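Long-range contact in superoxide dismutase (Chaetomium thermophilum, PDB 4BR6), which probably destroys superoxide radicals by dismutating them to hydrogen peroxide and oxygen at a manganese centre: residues S124-L129 / G158-E163. Residues are numbered along the deposited sequence; the frame is centred on the assembly and turned at random.
With MN3 (manganese (III) ion), chain I.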
loop_
_atom_site.group_PDB
_atom_site.type_symbol
_atom_site.label_atom_id
_atom_site.label_comp_id
_atom_site.label_asym_id
_atom_site.label_seq_id
_atom_site.Cartn_x
_atom_site.Cartn_y
_atom_site.Cartn_z
ATOM N N SER B 124 2.833 -11.407 2.853
ATOM C CA SER B 124 3.167 -12.283 1.739
ATOM C C SER B 124 4.020 -11.537 0.737
ATOM O O SER B 124 3.774 -10.377 0.473
ATOM C CB SER B 124 1.910 -12.737 1.019
ATOM O OG SER B 124 1.014 -13.380 1.908
ATOM N N GLY B 125 5.000 -12.193 0.135
ATOM C CA GLY B 125 5.819 -11.494 -0.826
ATOM C C GLY B 125 6.897 -12.354 -1.444
ATOM O O GLY B 125 6.961 -13.557 -1.206
ATOM N N TRP B 126 7.743 -11.712 -2.242
ATOM C CA TRP B 126 8.751 -12.382 -3.022
ATOM C C TRP B 126 10.022 -11.583 -2.882
ATOM O O TRP B 126 9.965 -10.359 -2.804
ATOM C CB TRP B 126 8.375 -12.341 -4.501
ATOM C CG TRP B 126 7.287 -13.268 -4.919
ATOM C CD1 TRP B 126 5.949 -13.066 -4.806
ATOM C CD2 TRP B 126 7.447 -14.546 -5.542
ATOM N NE1 TRP B 126 5.260 -14.142 -5.309
ATOM C CE2 TRP B 126 6.159 -15.065 -5.765
ATOM C CE3 TRP B 126 8.551 -15.299 -5.933
ATOM C CZ2 TRP B 126 5.950 -16.296 -6.362
ATOM C CZ3 TRP B 126 8.337 -16.521 -6.521
ATOM C CH2 TRP B 126 7.049 -17.007 -6.732
ATOM N N ALA B 127 11.165 -12.259 -2.896
ATOM C CA ALA B 127 12.444 -11.571 -3.105
ATOM C C ALA B 127 13.036 -12.017 -4.441
ATOM O O ALA B 127 12.892 -13.180 -4.844
ATOM C CB ALA B 127 13.428 -11.828 -1.959
ATOM N N TRP B 128 13.696 -11.074 -5.114
ATOM C CA TRP B 128 14.272 -11.292 -6.428
ATOM C C TRP B 128 15.677 -10.747 -6.485
ATOM O O TRP B 128 15.958 -9.701 -5.912
ATOM C CB TRP B 128 13.466 -10.564 -7.492
ATOM C CG TRP B 128 12.047 -11.036 -7.606
ATOM C CD1 TRP B 128 10.981 -10.626 -6.874
ATOM C CD2 TRP B 128 11.556 -12.027 -8.513
ATOM N NE1 TRP B 128 9.847 -11.294 -7.270
ATOM C CE2 TRP B 128 10.177 -12.162 -8.273
ATOM C CE3 TRP B 128 12.150 -12.813 -9.502
ATOM C CZ2 TRP B 128 9.385 -13.048 -8.983
ATOM C CZ3 TRP B 128 11.360 -13.692 -10.210
ATOM C CH2 TRP B 128 9.996 -13.802 -9.947
ATOM N N LEU B 129 16.554 -11.475 -7.171
ATOM C CA LEU B 129 17.743 -10.894 -7.763
ATOM C C LEU B 129 17.285 -10.283 -9.086
ATOM O O LEU B 129 16.709 -10.978 -9.925
ATOM C CB LEU B 129 18.790 -11.976 -8.037
ATOM C CG LEU B 129 20.007 -11.570 -8.874
ATOM C CD1 LEU B 129 20.780 -10.441 -8.206
ATOM C CD2 LEU B 129 20.896 -12.778 -9.105
ATOM N N GLY B 158 14.051 -15.631 -8.519
ATOM C CA GLY B 158 13.078 -15.345 -7.482
ATOM C C GLY B 158 12.961 -16.448 -6.449
ATOM O O GLY B 158 13.164 -17.622 -6.756
ATOM N N ILE B 159 12.667 -16.043 -5.214
ATOM C CA ILE B 159 12.296 -16.949 -4.138
ATOM C C ILE B 159 10.978 -16.485 -3.515
ATOM O O ILE B 159 10.854 -15.352 -3.045
ATOM C CB ILE B 159 13.378 -16.998 -3.047
ATOM C CG1 ILE B 159 14.695 -17.493 -3.661
ATOM C CG2 ILE B 159 12.934 -17.900 -1.901
ATOM C CD1 ILE B 159 15.918 -17.477 -2.734
ATOM N N ASP B 160 9.996 -17.377 -3.533
ATOM C CA ASP B 160 8.653 -17.119 -3.031
ATOM C C ASP B 160 8.646 -17.166 -1.509
ATOM O O ASP B 160 9.139 -18.130 -0.926
ATOM C CB ASP B 160 7.768 -18.224 -3.563
ATOM C CG ASP B 160 6.319 -18.024 -3.259
ATOM O OD1 ASP B 160 5.905 -17.000 -2.674
ATOM O OD2 ASP B 160 5.589 -18.929 -3.643
ATOM N N ALA B 161 8.076 -16.144 -0.870
ATOM C CA ALA B 161 8.098 -16.051 0.593
ATOM C C ALA B 161 6.716 -16.117 1.211
ATOM O O ALA B 161 6.582 -15.930 2.410
ATOM C CB ALA B 161 8.827 -14.774 1.059
ATOM N N TRP B 162 5.691 -16.374 0.399
ATOM C CA TRP B 162 4.366 -16.672 0.926
ATOM C C TRP B 162 4.493 -17.919 1.790
ATOM O O TRP B 162 5.320 -18.775 1.518
ATOM C CB TRP B 162 3.359 -16.965 -0.191
ATOM C CG TRP B 162 2.905 -15.779 -0.997
ATOM C CD1 TRP B 162 3.684 -14.904 -1.693
ATOM C CD2 TRP B 162 1.550 -15.363 -1.211
ATOM N NE1 TRP B 162 2.902 -13.960 -2.305
ATOM C CE2 TRP B 162 1.589 -14.226 -2.031
ATOM C CE3 TRP B 162 0.314 -15.844 -0.774
ATOM C CZ2 TRP B 162 0.432 -13.549 -2.425
ATOM C CZ3 TRP B 162 -0.834 -15.166 -1.170
ATOM C CH2 TRP B 162 -0.766 -14.042 -1.988
ATOM N N GLU B 163 3.666 -18.030 2.825
ATOM C CA GLU B 163 3.763 -19.149 3.741
ATOM C C GLU B 163 3.435 -20.482 3.068
ATOM O O GLU B 163 3.925 -21.529 3.481
ATOM C CB GLU B 163 2.870 -18.893 4.954
ATOM C CG GLU B 163 3.428 -17.755 5.828
ATOM C CD GLU B 163 2.496 -17.306 6.949
ATOM O OE1 GLU B 163 1.256 -17.308 6.768
ATOM O OE2 GLU B 163 3.006 -16.945 8.022
HETATM MN MN MN3 I . 3.514 -18.966 -4.344
HETATM O O HOH W 1 1.730 -16.089 2.725
HETATM O O HOH W 2 2.217 -16.857 -3.871
#
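Trp126 and Asp160 face each other as a non-hydrogen-bonded pair in the antiparallel sheet of the C-terminal domain, on the side that looks to the metal. The carboxylate lies over one face of the indole, the two planes only 6° apart, and Asp160 CB sits 3.6 Å from the centroid of the six-membered ring of Trp126. With CG anti to its backbone N (chi1 -174°), the carboxylate stays over the rim of the indole while OD2 binds manganese, beside His26, His74 and His164. Its OD1 accepts the backbone N-H of Trp162 from above the carboxylate plane, closing an Asx turn that helps fix the rotation of the group. Over the opposite face of the Trp126 indole, near its rim, sits Trp128 CZ2; the Trp128 ring is itself laid over Gly158 CA. Trp126 NE1 is hydrogen-bonded to Gln146 OE1. An alanine in place of Trp126 would probably open a gap between Asp160 and Trp128, leaving the metal-binding carboxylate without its flat support and Gln146 OE1 without its indole donor. Between the strands, Ala127 and Ile159 exchange two backbone hydrogen bonds, the straighter from Ile159 N to Ala127 O at 2.9 Å. Just before strand 125-132 begins, Ser124 CB lies over the Trp162 indole, 3.5 Å from the centroid of its five-membered ring; over the opposite face, toward the rim, stands the oxygen of the manganese-bound water.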